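Local coordinates for protein alpha-ketoglutarate-dependent non-heme iron oxygenase EasH (Aspergillus japonicus, PDB 5M0T) that acts as an iron(II)- and 2-oxoglutarate-dependent oxidase in the biosynthesis of the ergot alkaloid cycloclavine, at residues 152-166 with 215-229. Numbering follows the deposited sequence.
Sequences MLNFLTALTDFTAEN and NNTTDFLRRGFPLIM. With AKG (2-oxoglutaric acid), chain D.
Phe155 and Leu227 form one of three hydrogen-bonded pairs joining antiparallel strands 152-158 and 222-229, central neighbours in the main sheet of this cupin-type fold. Phe155 N gives a nearly straight bond (162°) to Leu227 O (2.8 Å), whereas Phe225 N reaches Thr157 O only weakly, its N-H bent to 121°. Past the end of strand 152-158, Leu159 N still bonds to Arg223 O, and Thr160 OG1, set by chi1 of 59° between its own N and carbonyl carbon, accepts from Arg223 N at 3.0 Å and donates to Asp161 O. Asn166 ND2 reaches that same oxygen from the opposite face of the carbonyl plane, at 2.9 Å; Asn216 N bonds to Glu165 O. Leu156 and Arg222 line the 2-oxoglutarate pocket: Leu156 CD1 packs 3.6 Å from AKG C5, and the Arg222 guanidinium meets the C5 carboxylate (O3 and O4) edge-on, NH1 weakly bonded to O3 and NH2 modelled doubtfully short to O4. Phe162 CZ lies over one face of the guanidinium, near its rim, the two planes 13° apart, while Gly167 O takes a further NH2 bond. Flanked by ring and carbonyl, the arginine is probably held in one orientation, its positive charge probably balancing that of the C5 carboxylate.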
ATOM      1  N   MET A 152      -5.222  -3.740 -10.377  1.00 32.30           N
ATOM      2  CA  MET A 152      -4.274  -3.155 -11.305  1.00 33.75           C
ATOM      3  C   MET A 152      -4.885  -2.931 -12.675  1.00 32.75           C
ATOM      4  O   MET A 152      -5.790  -3.654 -13.092  1.00 32.98           O
ATOM      5  CB  MET A 152      -3.080  -4.079 -11.461  1.00 34.32           C
ATOM      6  CG  MET A 152      -2.314  -4.314 -10.186  1.00 37.58           C
ATOM      7  SD  MET A 152      -0.975  -5.469 -10.462  1.00 44.37           S
ATOM      8  CE  MET A 152       0.062  -5.153  -9.037  1.00 50.85           C
ATOM      9  N   LEU A 153      -4.366  -1.924 -13.359  1.00 32.74           N
ATOM     10  CA  LEU A 153      -4.724  -1.626 -14.736  1.00 34.52           C
ATOM     11  C   LEU A 153      -3.439  -1.257 -15.467  1.00 34.85           C
ATOM     12  O   LEU A 153      -2.805  -0.265 -15.105  1.00 35.02           O
ATOM     13  CB  LEU A 153      -5.704  -0.448 -14.797  1.00 33.33           C
ATOM     14  CG  LEU A 153      -6.303  -0.128 -16.168  1.00 34.74           C
ATOM     15  CD1 LEU A 153      -6.834  -1.376 -16.878  1.00 34.15           C
ATOM     16  CD2 LEU A 153      -7.402   0.917 -16.005  1.00 34.16           C
ATOM     17  N   ASN A 154      -3.079  -2.043 -16.489  1.00 33.90           N
ATOM     18  CA  ASN A 154      -1.839  -1.848 -17.256  1.00 36.52           C
ATOM     19  C   ASN A 154      -2.089  -1.204 -18.614  1.00 37.54           C
ATOM     20  O   ASN A 154      -2.705  -1.805 -19.482  1.00 40.22           O
ATOM     21  CB  ASN A 154      -1.122  -3.188 -17.468  1.00 36.68           C
ATOM     22  CG  ASN A 154       0.320  -3.018 -17.934  1.00 40.39           C
ATOM     23  OD1 ASN A 154       0.677  -2.037 -18.603  1.00 40.71           O
ATOM     24  ND2 ASN A 154       1.163  -3.976 -17.569  1.00 38.24           N
ATOM     25  N   PHE A 155      -1.581   0.010 -18.798  1.00 38.36           N
ATOM     26  CA  PHE A 155      -1.587   0.674 -20.096  1.00 38.31           C
ATOM     27  C   PHE A 155      -0.238   0.387 -20.713  1.00 38.17           C
ATOM     28  O   PHE A 155       0.734   1.032 -20.354  1.00 40.85           O
ATOM     29  CB  PHE A 155      -1.753   2.188 -19.946  1.00 37.71           C
ATOM     30  CG  PHE A 155      -3.067   2.611 -19.339  1.00 37.17           C
ATOM     31  CD1 PHE A 155      -3.263   2.547 -17.968  1.00 34.89           C
ATOM     32  CD2 PHE A 155      -4.080   3.146 -20.135  1.00 36.58           C
ATOM     33  CE1 PHE A 155      -4.460   2.958 -17.403  1.00 35.18           C
ATOM     34  CE2 PHE A 155      -5.285   3.556 -19.577  1.00 36.08           C
ATOM     35  CZ  PHE A 155      -5.474   3.467 -18.213  1.00 35.54           C
ATOM     36  N   LEU A 156      -0.162  -0.581 -21.624  1.00 37.59           N
ATOM     37  CA  LEU A 156       1.118  -0.990 -22.194  1.00 37.22           C
ATOM     38  C   LEU A 156       1.265  -0.434 -23.597  1.00 38.21           C
ATOM     39  O   LEU A 156       0.692  -0.959 -24.550  1.00 41.39           O
ATOM     40  CB  LEU A 156       1.272  -2.516 -22.165  1.00 37.92           C
ATOM     41  CG  LEU A 156       2.734  -3.017 -22.303  1.00 39.57           C
ATOM     42  CD1 LEU A 156       2.896  -4.458 -21.819  1.00 40.84           C
ATOM     43  CD2 LEU A 156       3.267  -2.897 -23.727  1.00 39.11           C
ATOM     44  N   THR A 157       2.061   0.617 -23.728  1.00 38.33           N
ATOM     45  CA  THR A 157       2.172   1.340 -24.977  1.00 39.08           C
ATOM     46  C   THR A 157       3.343   0.818 -25.810  1.00 39.54           C
ATOM     47  O   THR A 157       4.441   0.613 -25.296  1.00 42.43           O
ATOM     48  CB  THR A 157       2.363   2.845 -24.703  1.00 39.11           C
ATOM     49  OG1 THR A 157       1.342   3.302 -23.815  1.00 41.25           O
ATOM     50  CG2 THR A 157       2.339   3.639 -25.988  1.00 40.51           C
ATOM     51  N   ALA A 158       3.097   0.633 -27.104  1.00 39.60           N
ATOM     52  CA  ALA A 158       4.137   0.297 -28.058  1.00 39.47           C
ATOM     53  C   ALA A 158       4.948   1.557 -28.405  1.00 41.42           C
ATOM     54  O   ALA A 158       4.399   2.555 -28.862  1.00 42.32           O
ATOM     55  CB  ALA A 158       3.527  -0.322 -29.308  1.00 39.57           C
ATOM     56  N   LEU A 159       6.253   1.506 -28.161  1.00 42.11           N
ATOM     57  CA  LEU A 159       7.160   2.600 -28.504  1.00 43.20           C
ATOM     58  C   LEU A 159       7.953   2.334 -29.772  1.00 44.73           C
ATOM     59  O   LEU A 159       8.634   3.242 -30.255  1.00 46.58           O
ATOM     60  CB  LEU A 159       8.111   2.883 -27.343  1.00 42.99           C
ATOM     61  CG  LEU A 159       7.466   3.316 -26.025  1.00 41.45           C
ATOM     62  CD1 LEU A 159       8.523   3.501 -24.948  1.00 41.42           C
ATOM     63  CD2 LEU A 159       6.651   4.597 -26.211  1.00 42.64           C
ATOM     64  N   THR A 160       7.908   1.087 -30.257  1.00 44.57           N
ATOM     65  CA  THR A 160       8.320   0.713 -31.604  1.00 45.59           C
ATOM     66  C   THR A 160       7.159  -0.086 -32.194  1.00 44.33           C
ATOM     67  O   THR A 160       6.179  -0.348 -31.496  1.00 43.49           O
ATOM     68  CB  THR A 160       9.537  -0.229 -31.590  1.00 47.79           C
ATOM     69  OG1 THR A 160       9.208  -1.417 -30.858  1.00 45.49           O
ATOM     70  CG2 THR A 160      10.752   0.434 -30.967  1.00 48.91           C
ATOM     71  N   ASP A 161       7.279  -0.510 -33.455  1.00 46.61           N
ATOM     72  CA  ASP A 161       6.314  -1.469 -34.025  1.00 46.23           C
ATOM     73  C   ASP A 161       6.247  -2.704 -33.129  1.00 43.96           C
ATOM     74  O   ASP A 161       7.257  -3.113 -32.583  1.00 44.18           O
ATOM     75  CB  ASP A 161       6.664  -1.874 -35.471  1.00 47.52           C
ATOM     76  CG  ASP A 161       6.312  -0.777 -36.516  1.00 50.28           C
ATOM     77  OD1 ASP A 161       5.309  -0.041 -36.399  1.00 52.35           O
ATOM     78  OD2 ASP A 161       7.060  -0.648 -37.493  1.00 53.58           O
ATOM     79  N   PHE A 162       5.043  -3.233 -32.944  1.00 41.39           N
ATOM     80  CA  PHE A 162       4.773  -4.442 -32.184  1.00 39.53           C
ATOM     81  C   PHE A 162       4.221  -5.445 -33.195  1.00 40.50           C
ATOM     82  O   PHE A 162       3.136  -5.218 -33.739  1.00 38.55           O
ATOM     83  CB  PHE A 162       3.705  -4.187 -31.110  1.00 38.39           C
ATOM     84  CG  PHE A 162       4.230  -4.046 -29.707  1.00 37.39           C
ATOM     85  CD1 PHE A 162       5.400  -3.349 -29.431  1.00 39.54           C
ATOM     86  CD2 PHE A 162       3.515  -4.571 -28.653  1.00 36.60           C
ATOM     87  CE1 PHE A 162       5.863  -3.228 -28.132  1.00 39.95           C
ATOM     88  CE2 PHE A 162       3.962  -4.438 -27.346  1.00 37.58           C
ATOM     89  CZ  PHE A 162       5.148  -3.774 -27.084  1.00 38.39           C
ATOM     90  N   THR A 163       4.964  -6.537 -33.432  1.00 39.21           N
ATOM     91  CA  THR A 163       4.595  -7.585 -34.401  1.00 40.43           C
ATOM     92  C   THR A 163       4.568  -8.974 -33.734  1.00 40.58           C
ATOM     93  O   THR A 163       5.217  -9.189 -32.707  1.00 38.90           O
ATOM     94  CB  THR A 163       5.583  -7.664 -35.583  1.00 42.59           C
ATOM     95  OG1 THR A 163       6.825  -8.230 -35.138  1.00 44.31           O
ATOM     96  CG2 THR A 163       5.824  -6.282 -36.215  1.00 43.74           C
ATOM     97  N   ALA A 164       3.821  -9.906 -34.324  1.00 39.52           N
ATOM     98  CA  ALA A 164       3.833 -11.284 -33.862  1.00 40.50           C
ATOM     99  C   ALA A 164       5.293 -11.752 -33.703  1.00 44.01           C
ATOM    100  O   ALA A 164       5.678 -12.203 -32.613  1.00 45.17           O
ATOM    101  CB  ALA A 164       3.084 -12.184 -34.823  1.00 39.97           C
ATOM    102  N   GLU A 165       6.093 -11.549 -34.754  1.00 44.77           N
ATOM    103  CA  GLU A 165       7.484 -11.988 -34.805  1.00 45.59           C
ATOM    104  C   GLU A 165       8.451 -11.282 -33.840  1.00 45.28           C
ATOM    105  O   GLU A 165       9.355 -11.924 -33.309  1.00 46.22           O
ATOM    106  CB  GLU A 165       8.014 -11.850 -36.235  1.00 50.29           C
ATOM    107  CG  GLU A 165       7.432 -12.899 -37.182  1.00 55.04           C
ATOM    108  CD  GLU A 165       8.398 -14.053 -37.460  1.00 60.21           C
ATOM    109  OE1 GLU A 165       9.573 -13.770 -37.790  1.00 70.78           O
ATOM    110  OE2 GLU A 165       8.001 -15.245 -37.393  1.00 62.45           O
ATOM    111  N   ASN A 166       8.277  -9.981 -33.614  1.00 43.00           N
ATOM    112  CA  ASN A 166       9.249  -9.215 -32.814  1.00 42.84           C
ATOM    113  C   ASN A 166       8.959  -9.188 -31.313  1.00 41.76           C
ATOM    114  O   ASN A 166       9.657  -8.499 -30.576  1.00 42.63           O
ATOM    115  CB  ASN A 166       9.492  -7.796 -33.396  1.00 43.99           C
ATOM    116  CG  ASN A 166       8.478  -6.757 -32.963  1.00 43.34           C
ATOM    117  OD1 ASN A 166       7.560  -7.016 -32.176  1.00 42.23           O
ATOM    118  ND2 ASN A 166       8.653  -5.541 -33.498  1.00 44.77           N
ATOM    119  N   ASN A 215      10.942 -12.692 -29.231  1.00 44.85           N
ATOM    120  CA  ASN A 215      11.501 -11.840 -30.294  1.00 45.20           C
ATOM    121  C   ASN A 215      12.313 -12.716 -31.268  1.00 44.88           C
ATOM    122  O   ASN A 215      13.474 -12.941 -31.044  1.00 44.17           O
ATOM    123  CB  ASN A 215      12.365 -10.711 -29.680  1.00 44.35           C
ATOM    124  CG  ASN A 215      12.793  -9.651 -30.694  1.00 44.84           C
ATOM    125  OD1 ASN A 215      12.930  -9.920 -31.880  1.00 46.38           O
ATOM    126  ND2 ASN A 215      13.027  -8.426 -30.213  1.00 44.39           N
ATOM    127  N   ASN A 216      11.672 -13.172 -32.343  1.00 47.16           N
ATOM    128  CA  ASN A 216      12.286 -14.002 -33.403  1.00 50.52           C
ATOM    129  C   ASN A 216      13.062 -13.238 -34.478  1.00 48.46           C
ATOM    130  O   ASN A 216      13.501 -13.866 -35.446  1.00 51.60           O
ATOM    131  CB  ASN A 216      11.192 -14.781 -34.171  1.00 57.94           C
ATOM    132  CG  ASN A 216      10.708 -16.002 -33.447  1.00 67.34           C
ATOM    133  OD1 ASN A 216      11.502 -16.897 -33.177  1.00 67.06           O
ATOM    134  ND2 ASN A 216       9.391 -16.087 -33.210  1.00 68.44           N
ATOM    135  N   THR A 217      13.216 -11.923 -34.366  1.00 46.01           N
ATOM    136  CA  THR A 217      13.963 -11.162 -35.383  1.00 46.70           C
ATOM    137  C   THR A 217      15.446 -11.277 -35.110  1.00 48.49           C
ATOM    138  O   THR A 217      15.833 -11.698 -34.030  1.00 47.52           O
ATOM    139  CB  THR A 217      13.610  -9.670 -35.403  1.00 45.56           C
ATOM    140  OG1 THR A 217      14.111  -9.033 -34.219  1.00 44.76           O
ATOM    141  CG2 THR A 217      12.078  -9.472 -35.517  1.00 43.50           C
ATOM    142  N   THR A 218      16.258 -10.895 -36.096  1.00 50.86           N
ATOM    143  CA  THR A 218      17.710 -10.867 -35.971  1.00 53.63           C
ATOM    144  C   THR A 218      18.243  -9.505 -35.549  1.00 54.98           C
ATOM    145  O   THR A 218      19.348  -9.423 -35.023  1.00 55.96           O
ATOM    146  CB  THR A 218      18.354 -11.237 -37.324  1.00 55.52           C
ATOM    147  OG1 THR A 218      17.878 -12.515 -37.744  1.00 54.94           O
ATOM    148  CG2 THR A 218      19.891 -11.282 -37.251  1.00 58.65           C
ATOM    149  N   ASP A 219      17.464  -8.447 -35.778  1.00 56.59           N
ATOM    150  CA  ASP A 219      17.970  -7.073 -35.683  1.00 60.85           C
ATOM    151  C   ASP A 219      17.012  -6.004 -35.115  1.00 57.35           C
ATOM    152  O   ASP A 219      17.348  -4.834 -35.145  1.00 58.07           O
ATOM    153  CB  ASP A 219      18.447  -6.642 -37.081  1.00 67.64           C
ATOM    154  CG  ASP A 219      17.318  -6.660 -38.129  1.00 74.02           C
ATOM    155  OD1 ASP A 219      16.260  -7.313 -37.912  1.00 70.26           O
ATOM    156  OD2 ASP A 219      17.504  -6.018 -39.186  1.00 84.07           O
ATOM    157  N   PHE A 220      15.851  -6.386 -34.576  1.00 56.32           N
ATOM    158  CA  PHE A 220      14.855  -5.409 -34.115  1.00 54.23           C
ATOM    159  C   PHE A 220      14.740  -5.410 -32.590  1.00 53.16           C
ATOM    160  O   PHE A 220      14.461  -6.464 -31.984  1.00 51.81           O
ATOM    161  CB  PHE A 220      13.491  -5.711 -34.736  1.00 53.57           C
ATOM    162  CG  PHE A 220      12.523  -4.559 -34.686  1.00 52.62           C
ATOM    163  CD1 PHE A 220      11.721  -4.351 -33.573  1.00 52.37           C
ATOM    164  CD2 PHE A 220      12.426  -3.672 -35.759  1.00 53.40           C
ATOM    165  CE1 PHE A 220      10.826  -3.277 -33.539  1.00 51.49           C
ATOM    166  CE2 PHE A 220      11.538  -2.609 -35.729  1.00 53.49           C
ATOM    167  CZ  PHE A 220      10.729  -2.416 -34.629  1.00 52.53           C
ATOM    168  N   LEU A 221      14.956  -4.233 -31.986  1.00 53.43           N
ATOM    169  CA  LEU A 221      14.736  -4.017 -30.558  1.00 53.86           C
ATOM    170  C   LEU A 221      13.297  -3.569 -30.374  1.00 51.06           C
ATOM    171  O   LEU A 221      12.929  -2.477 -30.812  1.00 50.10           O
ATOM    172  CB  LEU A 221      15.668  -2.945 -30.004  1.00 57.12           C
ATOM    173  CG  LEU A 221      17.157  -3.213 -30.145  1.00 67.43           C
ATOM    174  CD1 LEU A 221      17.853  -1.880 -30.400  1.00 70.85           C
ATOM    175  CD2 LEU A 221      17.750  -3.956 -28.942  1.00 69.88           C
ATOM    176  N   ARG A 222      12.499  -4.410 -29.726  1.00 48.40           N
ATOM    177  CA  ARG A 222      11.061  -4.167 -29.527  1.00 48.00           C
ATOM    178  C   ARG A 222      10.873  -3.458 -28.183  1.00 46.46           C
ATOM    179  O   ARG A 222      11.158  -4.035 -27.145  1.00 46.46           O
ATOM    180  CB  ARG A 222      10.304  -5.510 -29.631  1.00 46.42           C
ATOM    181  CG  ARG A 222       8.847  -5.564 -29.178  1.00 46.45           C
ATOM    182  CD  ARG A 222       8.754  -5.556 -27.665  1.00 46.92           C
ATOM    183  NE  ARG A 222       7.676  -6.330 -27.116  1.00 47.65           N
ATOM    184  CZ  ARG A 222       7.399  -6.399 -25.815  1.00 49.79           C
ATOM    185  NH1 ARG A 222       8.105  -5.724 -24.895  1.00 49.17           N
ATOM    186  NH2 ARG A 222       6.374  -7.140 -25.430  1.00 55.52           N
ATOM    187  N   ARG A 223      10.435  -2.199 -28.209  1.00 47.52           N
ATOM    188  CA  ARG A 223      10.352  -1.382 -26.998  1.00 46.97           C
ATOM    189  C   ARG A 223       8.899  -1.184 -26.582  1.00 43.62           C
ATOM    190  O   ARG A 223       8.118  -0.592 -27.322  1.00 41.68           O
ATOM    191  CB  ARG A 223      11.015  -0.025 -27.213  1.00 53.99           C
ATOM    192  CG  ARG A 223      10.950   0.869 -25.978  1.00 58.46           C
ATOM    193  CD  ARG A 223      12.085   1.876 -25.822  1.00 66.81           C
ATOM    194  NE  ARG A 223      12.648   2.407 -27.062  1.00 72.36           N
ATOM    195  CZ  ARG A 223      13.507   3.429 -27.116  1.00 82.44           C
ATOM    196  NH1 ARG A 223      13.907   4.064 -26.008  1.00 84.14           N
ATOM    197  NH2 ARG A 223      13.961   3.836 -28.296  1.00 91.95           N
ATOM    198  N   GLY A 224       8.547  -1.695 -25.408  1.00 41.15           N
ATOM    199  CA  GLY A 224       7.220  -1.509 -24.821  1.00 40.69           C
ATOM    200  C   GLY A 224       7.273  -0.592 -23.616  1.00 40.75           C
ATOM    201  O   GLY A 224       8.351  -0.346 -23.070  1.00 41.24           O
ATOM    202  N   PHE A 225       6.106  -0.105 -23.192  1.00 38.62           N
ATOM    203  CA  PHE A 225       6.004   0.877 -22.108  1.00 39.04           C
ATOM    204  C   PHE A 225       4.827   0.535 -21.204  1.00 38.67           C
ATOM    205  O   PHE A 225       3.741   1.082 -21.381  1.00 37.56           O
ATOM    206  CB  PHE A 225       5.874   2.268 -22.749  1.00 40.08           C
ATOM    207  CG  PHE A 225       5.596   3.392 -21.798  1.00 41.90           C
ATOM    208  CD1 PHE A 225       6.059   3.395 -20.493  1.00 43.81           C
ATOM    209  CD2 PHE A 225       4.886   4.496 -22.244  1.00 45.62           C
ATOM    210  CE1 PHE A 225       5.789   4.455 -19.648  1.00 44.76           C
ATOM    211  CE2 PHE A 225       4.616   5.553 -21.404  1.00 46.97           C
ATOM    212  CZ  PHE A 225       5.066   5.533 -20.104  1.00 46.78           C
ATOM    213  N   PRO A 226       5.012  -0.424 -20.274  1.00 39.30           N
ATOM    214  CA  PRO A 226       3.971  -0.710 -19.292  1.00 37.46           C
ATOM    215  C   PRO A 226       3.817   0.420 -18.296  1.00 38.57           C
ATOM    216  O   PRO A 226       4.798   0.899 -17.757  1.00 39.89           O
ATOM    217  CB  PRO A 226       4.484  -1.968 -18.573  1.00 37.37           C
ATOM    218  CG  PRO A 226       5.953  -1.979 -18.840  1.00 40.08           C
ATOM    219  CD  PRO A 226       6.049  -1.474 -20.249  1.00 40.72           C
ATOM    220  N   LEU A 227       2.583   0.839 -18.062  1.00 37.54           N
ATOM    221  CA  LEU A 227       2.280   1.828 -17.061  1.00 38.66           C
ATOM    222  C   LEU A 227       1.128   1.248 -16.260  1.00 40.31           C
ATOM    223  O   LEU A 227       0.009   1.103 -16.776  1.00 39.40           O
ATOM    224  CB  LEU A 227       1.918   3.150 -17.754  1.00 39.77           C
ATOM    225  CG  LEU A 227       1.669   4.408 -16.928  1.00 40.43           C
ATOM    226  CD1 LEU A 227       1.538   5.585 -17.890  1.00 45.55           C
ATOM    227  CD2 LEU A 227       0.417   4.297 -16.060  1.00 40.82           C
ATOM    228  N   ILE A 228       1.398   0.906 -15.002  1.00 39.27           N
ATOM    229  CA  ILE A 228       0.425   0.168 -14.199  1.00 35.65           C
ATOM    230  C   ILE A 228      -0.135   1.044 -13.088  1.00 35.11           C
ATOM    231  O   ILE A 228       0.599   1.493 -12.202  1.00 35.64           O
ATOM    232  CB  ILE A 228       1.021  -1.137 -13.646  1.00 33.68           C
ATOM    233  CG1 ILE A 228       1.811  -1.866 -14.744  1.00 34.18           C
ATOM    234  CG2 ILE A 228      -0.078  -2.024 -13.098  1.00 32.51           C
ATOM    235  CD1 ILE A 228       2.463  -3.167 -14.309  1.00 34.24           C
ATOM    236  N   MET A 229      -1.444   1.292 -13.156  1.00 35.09           N
ATOM    237  CA  MET A 229      -2.178   1.971 -12.080  1.00 34.78           C
ATOM    238  C   MET A 229      -2.774   0.924 -11.160  1.00 32.97           C
ATOM    239  O   MET A 229      -3.107  -0.180 -11.581  1.00 32.19           O
ATOM    240  CB  MET A 229      -3.291   2.861 -12.642  1.00 35.44           C
ATOM    241  CG  MET A 229      -2.809   3.865 -13.670  1.00 37.22           C
ATOM    242  SD  MET A 229      -1.499   4.940 -13.079  1.00 41.78           S
ATOM    243  CE  MET A 229      -2.349   5.869 -11.810  1.00 41.17           C
TER
HETATM  244  C1  AKG D 302       5.321  -7.884 -17.031  1.00 48.84           C
HETATM  245  O1  AKG D 302       4.595  -8.029 -16.048  1.00 43.42           O
HETATM  246  O2  AKG D 302       6.622  -7.732 -16.972  1.00 57.14           O
HETATM  247  C2  AKG D 302       4.786  -7.851 -18.470  1.00 51.08           C
HETATM  248  O5  AKG D 302       3.711  -8.377 -18.689  1.00 37.44           O
HETATM  249  C3  AKG D 302       5.553  -7.160 -19.568  1.00 44.68           C
HETATM  250  C4  AKG D 302       4.928  -7.368 -20.937  1.00 38.04           C
HETATM  251  C5  AKG D 302       5.679  -6.721 -22.068  1.00 49.99           C
HETATM  252  O3  AKG D 302       6.638  -5.889 -21.732  1.00 52.71           O
HETATM  253  O4  AKG D 302       5.398  -6.957 -23.221  1.00 41.12           O